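PDB 3IP1: alcohol dehydrogenase, zinc-containing from Thermotoga maritima, which catalyses the NAD(+)-dependent oxidation of scyllo-inosose to 3-dehydro-scyllo-inosose, probably as a step of myo-inositol degradation. Local coordinates for residues A[9-15]-A[34-40]; A[142-146]-A[342-347]; A[194-198]-A[349-354]. All coordinates share one frame. Numbering follows the deposited sequence.

Overall arrangement
Contacts 2 and 3 sit side by side, centres about 12 Å apart, where the GroES-like and Rossmann parts of a zinc-containing dehydrogenase meet. The loop 342-347 joins them: it packs against 142-146 and runs on into helix 349-358, while H344 touches E195 and S198. The side chain of P144 lies about 6 Å from the cadmium ion in the four-cysteine site (C133, C136, C139, C147), and E195 of contact 3 is a ligand at the other site with H97 and E98. Contact 1 is peripheral, its centre about 29 Å from that of contact 2 and 33 Å from that of contact 3; the side chains of S34 and H73, a probable charge-relay residue, lie about 8 Å apart.

Contact 1. Residues A[9-15]-A[34-40]; sequences HAKWDPR and SKVWRYP
V36, W37 and W12 form the apolar side of this short antiparallel pairing and the loop beside it. The extended segment 9-12 runs against 37-38, with K11 and R38 as a hydrogen-bonded pair (K11 N to R38 O 2.8 Å, R38 N to K11 O 2.9 Å) and W12 and W37 as the adjacent non-hydrogen-bonded pair, CA atoms 5.1 Å apart. Beyond the strands, D13 N donates to V36 O (2.9 Å) and R15 N to K35 O (2.9 Å). W12 (chi1 t) presents its edge to the face of W37 (chi1 m): six-membered ring centroids lie 5.1 Å apart with planes at 89°, a T-shaped stack. V36, whose CA-to-CB bond points away from 9-15, still sets CG1 3.4 Å from the W12 six-ring centroid, a CH-pi contact over the face. On the K11 and R38 face, extended R38 gives a salt bridge from NH1 to D13 OD2 (2.8 Å); K11 NZ adds a weaker one to the same oxygen (3.2 Å). Y39, with phi and psi both near 56°, turns the corner, bringing P40 CA 3.2 Å from H9 O. W37 NE1 bonds to T89 O, its ring meets F91, and R15 forms salt bridges with D78 and E80. Strand 3-12 thus pairs first with 37-38 and then with 40-47, where the H9 backbone bonds to that of E41; strand 93-94 also joins this sheet.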
loop_
_atom_site.group_PDB
_atom_site.type_symbol
_atom_site.label_atom_id
_atom_site.label_comp_id
_atom_site.label_asym_id
_atom_site.label_seq_id
_atom_site.Cartn_x
_atom_site.Cartn_y
_atom_site.Cartn_z
ATOM N N HIS A 9 -20.933 -38.035 -13.375
ATOM C CA HIS A 9 -20.115 -39.237 -13.416
ATOM C C HIS A 9 -19.239 -39.180 -14.654
ATOM O O HIS A 9 -19.657 -38.670 -15.686
ATOM C CB HIS A 9 -21.014 -40.487 -13.458
ATOM C CG HIS A 9 -21.796 -40.693 -12.198
ATOM N ND1 HIS A 9 -21.418 -41.601 -11.228
ATOM C CD2 HIS A 9 -22.907 -40.077 -11.727
ATOM C CE1 HIS A 9 -22.265 -41.537 -10.216
ATOM N NE2 HIS A 9 -23.176 -40.618 -10.493
ATOM N N ALA A 10 -18.013 -39.672 -14.545
ATOM C CA ALA A 10 -17.139 -39.743 -15.700
ATOM C C ALA A 10 -16.223 -40.942 -15.554
ATOM O O ALA A 10 -16.105 -41.499 -14.466
ATOM C CB ALA A 10 -16.323 -38.458 -15.846
ATOM N N LYS A 11 -15.576 -41.318 -16.659
ATOM C CA LYS A 11 -14.573 -42.392 -16.680
ATOM C C LYS A 11 -13.152 -41.871 -16.390
ATOM O O LYS A 11 -12.718 -40.876 -16.976
ATOM C CB LYS A 11 -14.625 -43.096 -18.052
ATOM C CG LYS A 11 -13.701 -44.305 -18.203
ATOM C CD LYS A 11 -13.644 -44.770 -19.648
ATOM C CE LYS A 11 -12.748 -46.023 -19.800
ATOM N NZ LYS A 11 -12.761 -46.548 -21.201
ATOM N N TRP A 12 -12.434 -42.540 -15.483
ATOM C CA TRP A 12 -11.014 -42.275 -15.302
ATOM C C TRP A 12 -10.247 -42.918 -16.467
ATOM O O TRP A 12 -9.974 -44.124 -16.443
ATOM C CB TRP A 12 -10.510 -42.837 -13.968
ATOM C CG TRP A 12 -9.041 -42.548 -13.733
ATOM C CD1 TRP A 12 -7.972 -43.237 -14.245
ATOM C CD2 TRP A 12 -8.487 -41.513 -12.905
ATOM N NE1 TRP A 12 -6.789 -42.679 -13.804
ATOM C CE2 TRP A 12 -7.078 -41.624 -12.977
ATOM C CE3 TRP A 12 -9.047 -40.502 -12.107
ATOM C CZ2 TRP A 12 -6.216 -40.755 -12.283
ATOM C CZ3 TRP A 12 -8.198 -39.639 -11.426
ATOM C CH2 TRP A 12 -6.789 -39.779 -11.516
ATOM N N ASP A 13 -9.880 -42.122 -17.472
ATOM C CA ASP A 13 -9.296 -42.682 -18.696
ATOM C C ASP A 13 -8.295 -41.711 -19.313
ATOM O O ASP A 13 -8.576 -41.125 -20.353
ATOM C CB ASP A 13 -10.413 -43.014 -19.697
ATOM C CG ASP A 13 -9.949 -43.919 -20.837
ATOM O OD1 ASP A 13 -8.818 -44.427 -20.778
ATOM O OD2 ASP A 13 -10.725 -44.120 -21.797
ATOM N N PRO A 14 -7.114 -41.561 -18.682
ATOM C CA PRO A 14 -6.228 -40.426 -18.978
ATOM C C PRO A 14 -5.560 -40.449 -20.342
ATOM O O PRO A 14 -5.267 -41.514 -20.872
ATOM C CB PRO A 14 -5.160 -40.513 -17.886
ATOM C CG PRO A 14 -5.737 -41.419 -16.847
ATOM C CD PRO A 14 -6.581 -42.387 -17.589
ATOM N N ARG A 15 -5.357 -39.259 -20.899
ATOM C CA ARG A 15 -4.551 -39.051 -22.085
ATOM C C ARG A 15 -3.163 -39.637 -21.868
ATOM O O ARG A 15 -2.689 -39.724 -20.725
ATOM C CB ARG A 15 -4.479 -37.558 -22.431
ATOM C CG ARG A 15 -5.820 -36.975 -22.934
ATOM C CD ARG A 15 -5.582 -35.715 -23.735
ATOM N NE ARG A 15 -6.755 -35.204 -24.447
ATOM C CZ ARG A 15 -7.129 -35.560 -25.673
ATOM N NH1 ARG A 15 -6.466 -36.476 -26.351
ATOM N NH2 ARG A 15 -8.205 -35.021 -26.213
ATOM N N SER A 34 -9.095 -32.246 -17.547
ATOM C CA SER A 34 -9.252 -32.499 -18.961
ATOM C C SER A 34 -8.244 -33.521 -19.498
ATOM O O SER A 34 -8.387 -34.004 -20.613
ATOM C CB SER A 34 -9.164 -31.191 -19.736
ATOM O OG SER A 34 -7.905 -30.601 -19.516
ATOM N N LYS A 35 -7.234 -33.844 -18.706
ATOM C CA LYS A 35 -6.250 -34.859 -19.074
ATOM C C LYS A 35 -6.662 -36.252 -18.600
ATOM O O LYS A 35 -5.973 -37.226 -18.901
ATOM C CB LYS A 35 -4.878 -34.532 -18.461
ATOM C CG LYS A 35 -4.304 -33.184 -18.885
ATOM C CD LYS A 35 -4.048 -33.148 -20.389
ATOM C CE LYS A 35 -3.023 -32.084 -20.741
ATOM N NZ LYS A 35 -2.867 -31.992 -22.213
ATOM N N VAL A 36 -7.763 -36.338 -17.849
ATOM C CA VAL A 36 -8.095 -37.564 -17.128
ATOM C C VAL A 36 -9.529 -38.057 -17.333
ATOM O O VAL A 36 -9.753 -39.205 -17.719
ATOM C CB VAL A 36 -7.830 -37.373 -15.626
ATOM C CG1 VAL A 36 -8.376 -38.562 -14.811
ATOM C CG2 VAL A 36 -6.336 -37.204 -15.378
ATOM N N TRP A 37 -10.495 -37.185 -17.062
ATOM C CA TRP A 37 -11.896 -37.560 -17.077
ATOM C C TRP A 37 -12.491 -37.554 -18.478
ATOM O O TRP A 37 -12.341 -36.595 -19.245
ATOM C CB TRP A 37 -12.713 -36.665 -16.131
ATOM C CG TRP A 37 -12.252 -36.685 -14.700
ATOM C CD1 TRP A 37 -11.630 -35.668 -14.038
ATOM C CD2 TRP A 37 -12.365 -37.771 -13.750
ATOM N NE1 TRP A 37 -11.362 -36.037 -12.745
ATOM C CE2 TRP A 37 -11.798 -37.319 -12.539
ATOM C CE3 TRP A 37 -12.892 -39.074 -13.807
ATOM C CZ2 TRP A 37 -11.741 -38.124 -11.382
ATOM C CZ3 TRP A 37 -12.845 -39.870 -12.659
ATOM C CH2 TRP A 37 -12.277 -39.385 -11.459
ATOM N N ARG A 38 -13.192 -38.635 -18.791
ATOM C CA ARG A 38 -13.736 -38.862 -20.130
ATOM C C ARG A 38 -15.215 -39.285 -20.062
ATOM O O ARG A 38 -15.623 -39.952 -19.108
ATOM C CB ARG A 38 -12.908 -39.964 -20.777
ATOM C CG ARG A 38 -12.869 -39.933 -22.270
ATOM C CD ARG A 38 -11.827 -40.918 -22.746
ATOM N NE ARG A 38 -11.644 -40.841 -24.178
ATOM C CZ ARG A 38 -10.957 -41.734 -24.881
ATOM N NH1 ARG A 38 -10.407 -42.784 -24.276
ATOM N NH2 ARG A 38 -10.836 -41.577 -26.188
ATOM N N TYR A 39 -15.988 -38.911 -21.078
ATOM C CA TYR A 39 -17.416 -39.269 -21.221
ATOM C C TYR A 39 -18.262 -38.858 -20.015
ATOM O O TYR A 39 -18.939 -39.682 -19.426
ATOM C CB TYR A 39 -17.603 -40.772 -21.515
ATOM C CG TYR A 39 -16.615 -41.322 -22.543
ATOM C CD1 TYR A 39 -16.647 -40.899 -23.874
ATOM C CD2 TYR A 39 -15.645 -42.253 -22.172
ATOM C CE1 TYR A 39 -15.730 -41.394 -24.816
ATOM C CE2 TYR A 39 -14.742 -42.763 -23.104
ATOM C CZ TYR A 39 -14.790 -42.318 -24.418
ATOM O OH TYR A 39 -13.899 -42.817 -25.316
ATOM N N PRO A 40 -18.234 -37.563 -19.650
ATOM C CA PRO A 40 -18.978 -37.165 -18.458
ATOM C C PRO A 40 -20.475 -37.289 -18.683
ATOM O O PRO A 40 -20.951 -37.154 -19.810
ATOM C CB PRO A 40 -18.603 -35.691 -18.299
ATOM C CG PRO A 40 -18.353 -35.236 -19.747
ATOM C CD PRO A 40 -17.660 -36.404 -20.360
#

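Contact 2. Residues A[142-146]-A[342-347]; sequences GFPNH and QGHSGH
N145 grips the loop 342-347 through its carboxamide: OD1 accepts from S345 N (2.9 Å) and, weakly, from H344 N (2.9 Å), while ND2 donates to S345 O (2.8 Å). This joins the structural-metal lobe of the zinc dehydrogenase fold to the loop following Rossmann strand 337-340. N145 (chi1 m) lies in a 3-10 turn, 144-145, shortly after G142 ends the preceding helix in a Schellman motif. Q342 NE2 donates to N145 O (3.0 Å). Water 2 links H146 NE2 (2.8 Å) to Q342 O (3.1 Å), while H146 ND1 bonds V333 O of the second subunit; water 1 joins G142 O (2.8 Å) to H347 N (3.0 Å). G343 and G346 have positive phi and lie close against the turn; a CB on G343 would collide with N145 OD1, and one on G346 with P144 CG. P144 CG approaches G346 CA to 3.5 Å. Furthest out, the F143 and H347 rings meet rim to rim, F143 CD1 lying 3.9 Å from H347 CE1.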
loop_
_atom_site.group_PDB
_atom_site.type_symbol
_atom_site.label_atom_id
_atom_site.label_comp_id
_atom_site.label_asym_id
_atom_site.label_seq_id
_atom_site.Cartn_x
_atom_site.Cartn_y
_atom_site.Cartn_z
ATOM N N GLY A 142 -2.891 -15.178 5.548
ATOM C CA GLY A 142 -4.127 -14.507 5.139
ATOM C C GLY A 142 -4.422 -14.528 3.638
ATOM O O GLY A 142 -5.137 -13.647 3.128
ATOM N N PHE A 143 -3.895 -15.542 2.942
ATOM C CA PHE A 143 -4.122 -15.716 1.503
ATOM C C PHE A 143 -4.790 -17.079 1.155
ATOM O O PHE A 143 -4.153 -17.960 0.533
ATOM C CB PHE A 143 -2.797 -15.467 0.747
ATOM C CG PHE A 143 -2.183 -14.117 1.053
ATOM C CD1 PHE A 143 -2.778 -12.945 0.575
ATOM C CD2 PHE A 143 -1.041 -14.011 1.867
ATOM C CE1 PHE A 143 -2.238 -11.661 0.878
ATOM C CE2 PHE A 143 -0.486 -12.742 2.186
ATOM C CZ PHE A 143 -1.084 -11.563 1.686
ATOM N N PRO A 144 -6.082 -17.260 1.552
ATOM C CA PRO A 144 -6.763 -18.572 1.453
ATOM C C PRO A 144 -7.093 -19.034 0.020
ATOM O O PRO A 144 -7.324 -20.230 -0.202
ATOM C CB PRO A 144 -8.063 -18.351 2.239
ATOM C CG PRO A 144 -8.345 -16.879 2.075
ATOM C CD PRO A 144 -6.998 -16.203 2.039
ATOM N N ASN A 145 -7.131 -18.114 -0.942
ATOM C CA ASN A 145 -7.260 -18.505 -2.351
ATOM C C ASN A 145 -6.034 -19.241 -2.893
ATOM O O ASN A 145 -6.034 -19.683 -4.022
ATOM C CB ASN A 145 -7.553 -17.297 -3.226
ATOM C CG ASN A 145 -8.861 -16.670 -2.899
ATOM O OD1 ASN A 145 -9.895 -17.312 -3.004
ATOM N ND2 ASN A 145 -8.829 -15.420 -2.455
ATOM N N HIS A 146 -5.010 -19.394 -2.066
ATOM C CA HIS A 146 -3.776 -20.055 -2.470
ATOM C C HIS A 146 -3.374 -21.150 -1.474
ATOM O O HIS A 146 -2.221 -21.597 -1.450
ATOM C CB HIS A 146 -2.709 -18.990 -2.687
ATOM C CG HIS A 146 -3.117 -18.008 -3.729
ATOM N ND1 HIS A 146 -2.918 -18.243 -5.071
ATOM C CD2 HIS A 146 -3.846 -16.866 -3.647
ATOM C CE1 HIS A 146 -3.449 -17.253 -5.773
ATOM N NE2 HIS A 146 -4.028 -16.411 -4.933
ATOM N N GLN A 342 -7.283 -15.032 -8.802
ATOM C CA GLN A 342 -8.142 -16.226 -8.780
ATOM C C GLN A 342 -8.892 -16.300 -7.444
ATOM O O GLN A 342 -8.390 -15.800 -6.415
ATOM C CB GLN A 342 -7.339 -17.515 -9.010
ATOM C CG GLN A 342 -6.693 -18.101 -7.742
ATOM C CD GLN A 342 -5.975 -19.432 -7.977
ATOM O OE1 GLN A 342 -5.926 -19.930 -9.096
ATOM N NE2 GLN A 342 -5.407 -20.004 -6.908
ATOM N N GLY A 343 -10.086 -16.894 -7.465
ATOM C CA GLY A 343 -10.813 -17.167 -6.221
ATOM C C GLY A 343 -11.639 -16.004 -5.698
ATOM O O GLY A 343 -11.805 -14.964 -6.374
ATOM N N HIS A 344 -12.162 -16.171 -4.485
ATOM C CA HIS A 344 -13.151 -15.238 -3.956
ATOM C C HIS A 344 -13.115 -15.230 -2.421
ATOM O O HIS A 344 -13.898 -14.533 -1.791
ATOM C CB HIS A 344 -14.528 -15.687 -4.439
ATOM C CG HIS A 344 -14.803 -17.129 -4.153
ATOM N ND1 HIS A 344 -14.833 -18.094 -5.138
ATOM C CD2 HIS A 344 -15.012 -17.780 -2.981
ATOM C CE1 HIS A 344 -15.065 -19.274 -4.585
ATOM N NE2 HIS A 344 -15.187 -19.110 -3.280
ATOM N N SER A 345 -12.222 -16.021 -1.841
ATOM C CA SER A 345 -12.134 -16.170 -0.372
ATOM C C SER A 345 -11.241 -15.101 0.250
ATOM O O SER A 345 -10.513 -14.414 -0.462
ATOM C CB SER A 345 -11.614 -17.582 -0.007
ATOM O OG SER A 345 -12.510 -18.577 -0.502
ATOM N N GLY A 346 -11.333 -14.954 1.571
ATOM C CA GLY A 346 -10.469 -14.071 2.339
ATOM C C GLY A 346 -10.781 -12.599 2.185
ATOM O O GLY A 346 -11.686 -12.226 1.418
ATOM N N HIS A 347 -10.034 -11.770 2.929
ATOM C CA HIS A 347 -10.023 -10.290 2.760
ATOM C C HIS A 347 -11.345 -9.600 3.069
ATOM O O HIS A 347 -11.452 -8.398 2.926
ATOM C CB HIS A 347 -9.537 -9.908 1.337
ATOM C CG HIS A 347 -8.271 -10.607 0.942
ATOM N ND1 HIS A 347 -7.037 -10.244 1.439
ATOM C CD2 HIS A 347 -8.060 -11.696 0.163
ATOM C CE1 HIS A 347 -6.113 -11.056 0.955
ATOM N NE2 HIS A 347 -6.706 -11.946 0.177
HETATM O O HOH W 1 -7.712 -13.226 4.095
HETATM O O HOH W 2 -5.757 -14.377 -5.798
#

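Contact 3. Residues A[194-198]-A[349-354]. With CD (cadmium ion), chain F.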
loop_
_atom_site.group_PDB
_atom_site.type_symbol
_atom_site.label_atom_id
_atom_site.label_comp_id
_atom_site.label_asym_id
_atom_site.label_seq_id
_atom_site.Cartn_x
_atom_site.Cartn_y
_atom_site.Cartn_z
ATOM N N VAL A 194 -23.384 -14.178 -5.063
ATOM C CA VAL A 194 -22.299 -13.582 -4.260
ATOM C C VAL A 194 -20.935 -14.147 -4.677
ATOM O O VAL A 194 -19.945 -13.410 -4.801
ATOM C CB VAL A 194 -22.518 -13.771 -2.735
ATOM C CG1 VAL A 194 -21.252 -13.329 -1.931
ATOM C CG2 VAL A 194 -23.766 -13.010 -2.284
ATOM N N GLU A 195 -20.892 -15.451 -4.908
ATOM C CA GLU A 195 -19.652 -16.103 -5.312
ATOM C C GLU A 195 -19.061 -15.532 -6.619
ATOM O O GLU A 195 -17.922 -15.061 -6.615
ATOM C CB GLU A 195 -19.824 -17.636 -5.345
ATOM C CG GLU A 195 -18.528 -18.444 -5.457
ATOM C CD GLU A 195 -18.074 -18.700 -6.886
ATOM O OE1 GLU A 195 -18.842 -18.470 -7.836
ATOM O OE2 GLU A 195 -16.919 -19.145 -7.071
ATOM N N PRO A 196 -19.814 -15.560 -7.736
ATOM C CA PRO A 196 -19.198 -14.958 -8.941
ATOM C C PRO A 196 -18.931 -13.445 -8.796
ATOM O O PRO A 196 -17.996 -12.916 -9.415
ATOM C CB PRO A 196 -20.236 -15.218 -10.048
ATOM C CG PRO A 196 -21.541 -15.487 -9.318
ATOM C CD PRO A 196 -21.125 -16.180 -8.038
ATOM N N THR A 197 -19.741 -12.748 -8.003
ATOM C CA THR A 197 -19.544 -11.307 -7.829
ATOM C C THR A 197 -18.250 -11.077 -7.044
ATOM O O THR A 197 -17.514 -10.113 -7.309
ATOM C CB THR A 197 -20.773 -10.617 -7.139
ATOM O OG1 THR A 197 -21.960 -10.847 -7.929
ATOM C CG2 THR A 197 -20.550 -9.087 -6.980
ATOM N N SER A 198 -17.965 -12.002 -6.117
ATOM C CA SER A 198 -16.761 -11.945 -5.277
ATOM C C SER A 198 -15.501 -12.301 -6.039
ATOM O O SER A 198 -14.416 -11.828 -5.693
ATOM C CB SER A 198 -16.916 -12.870 -4.055
ATOM O OG SER A 198 -17.963 -12.401 -3.211
ATOM N N THR A 349 -14.067 -10.166 1.410
ATOM C CA THR A 349 -14.708 -9.895 0.130
ATOM C C THR A 349 -16.182 -10.273 0.147
ATOM O O THR A 349 -17.029 -9.439 -0.190
ATOM C CB THR A 349 -13.953 -10.580 -1.012
ATOM O OG1 THR A 349 -12.687 -9.920 -1.180
ATOM C CG2 THR A 349 -14.751 -10.551 -2.321
ATOM N N PHE A 350 -16.487 -11.513 0.552
ATOM C CA PHE A 350 -17.883 -11.971 0.647
ATOM C C PHE A 350 -18.767 -10.997 1.413
ATOM O O PHE A 350 -19.779 -10.588 0.882
ATOM C CB PHE A 350 -18.010 -13.394 1.245
ATOM C CG PHE A 350 -18.296 -14.478 0.224
ATOM C CD1 PHE A 350 -17.454 -14.668 -0.883
ATOM C CD2 PHE A 350 -19.387 -15.328 0.383
ATOM C CE1 PHE A 350 -17.694 -15.678 -1.815
ATOM C CE2 PHE A 350 -19.651 -16.352 -0.554
ATOM C CZ PHE A 350 -18.807 -16.524 -1.653
ATOM N N PRO A 351 -18.394 -10.614 2.656
ATOM C CA PRO A 351 -19.371 -9.792 3.374
ATOM C C PRO A 351 -19.499 -8.390 2.813
ATOM O O PRO A 351 -20.570 -7.798 2.892
ATOM C CB PRO A 351 -18.850 -9.782 4.820
ATOM C CG PRO A 351 -17.407 -10.172 4.735
ATOM C CD PRO A 351 -17.307 -11.082 3.543
ATOM N N ARG A 352 -18.437 -7.864 2.217
ATOM C CA ARG A 352 -18.567 -6.560 1.591
ATOM C C ARG A 352 -19.420 -6.646 0.327
ATOM O O ARG A 352 -20.168 -5.719 0.034
ATOM C CB ARG A 352 -17.198 -5.945 1.252
ATOM C CG ARG A 352 -16.447 -5.325 2.432
ATOM C CD ARG A 352 -15.099 -4.790 1.936
ATOM N NE ARG A 352 -14.232 -4.264 2.991
ATOM C CZ ARG A 352 -13.234 -4.939 3.556
ATOM N NH1 ARG A 352 -12.968 -6.200 3.204
ATOM N NH2 ARG A 352 -12.502 -4.357 4.488
ATOM N N VAL A 353 -19.289 -7.732 -0.433
ATOM C CA VAL A 353 -20.161 -7.930 -1.603
ATOM C C VAL A 353 -21.630 -7.989 -1.155
ATOM O O VAL A 353 -22.503 -7.424 -1.797
ATOM C CB VAL A 353 -19.795 -9.180 -2.428
ATOM C CG1 VAL A 353 -20.954 -9.535 -3.417
ATOM C CG2 VAL A 353 -18.471 -8.949 -3.165
ATOM N N ILE A 354 -21.878 -8.658 -0.029
ATOM C CA ILE A 354 -23.224 -8.736 0.548
ATOM C C ILE A 354 -23.759 -7.344 0.954
ATOM O O ILE A 354 -24.898 -6.989 0.611
ATOM C CB ILE A 354 -23.287 -9.784 1.712
ATOM C CG1 ILE A 354 -23.081 -11.194 1.138
ATOM C CG2 ILE A 354 -24.611 -9.674 2.483
ATOM C CD1 ILE A 354 -22.527 -12.254 2.148
HETATM CD CD CD F . -18.530 -19.842 -10.144
HETATM O O HOH W 3 -17.623 -17.777 -10.827
#
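Two buried helix starts cross steeply here, at 109° between their N-to-C directions, with the axes of the short segments 9.4 Å apart. No hydrogen bond links them, so the fit is one of shape. V194 is the main bump of 194-198. Its CG1 rests on the face of the F350 ring, 3.7 Å from the centroid and 15° off the normal, a CH-pi contact; the same methyl lies 4.1 Å from V353 CG1, and V194 CG2 reaches I354 CG1 at 3.9 Å. V194 therefore occupies the hollow lined by F350, V353 and I354. V353 answers as a knob from the other helix. It settles among V194, T197, S198 and, one turn on, Y201, with V353 CG1 3.6 Å from T197 CG2 and V353 CG2 3.5 Å from S198 OG. The small S198 allows the close approach: its CA is 6.0 Å from that of F350, S198 CB meets T349 CG2 at 3.6 Å, and S198 OG lies 3.3 Å from F350 CD1. That hydroxyl is turned back to V194 O, to which it donates a 2.7 Å hydrogen bond. F350, with chi1 near -104°, reaches across the start of the first helix until CZ lies 3.8 Å from E195 CA; C126 and W173 also pack on this ring. The CA-to-CB bond of E195 points away from 349-354, and its carboxylate goes to the metal, OE1 standing 2.7 Å and water 3 2.4 Å from the cadmium ion. H97 and E98 are its other protein ligands; with C68 these residues bind zinc, at the catalytic site typical of zinc-containing alcohol dehydrogenases.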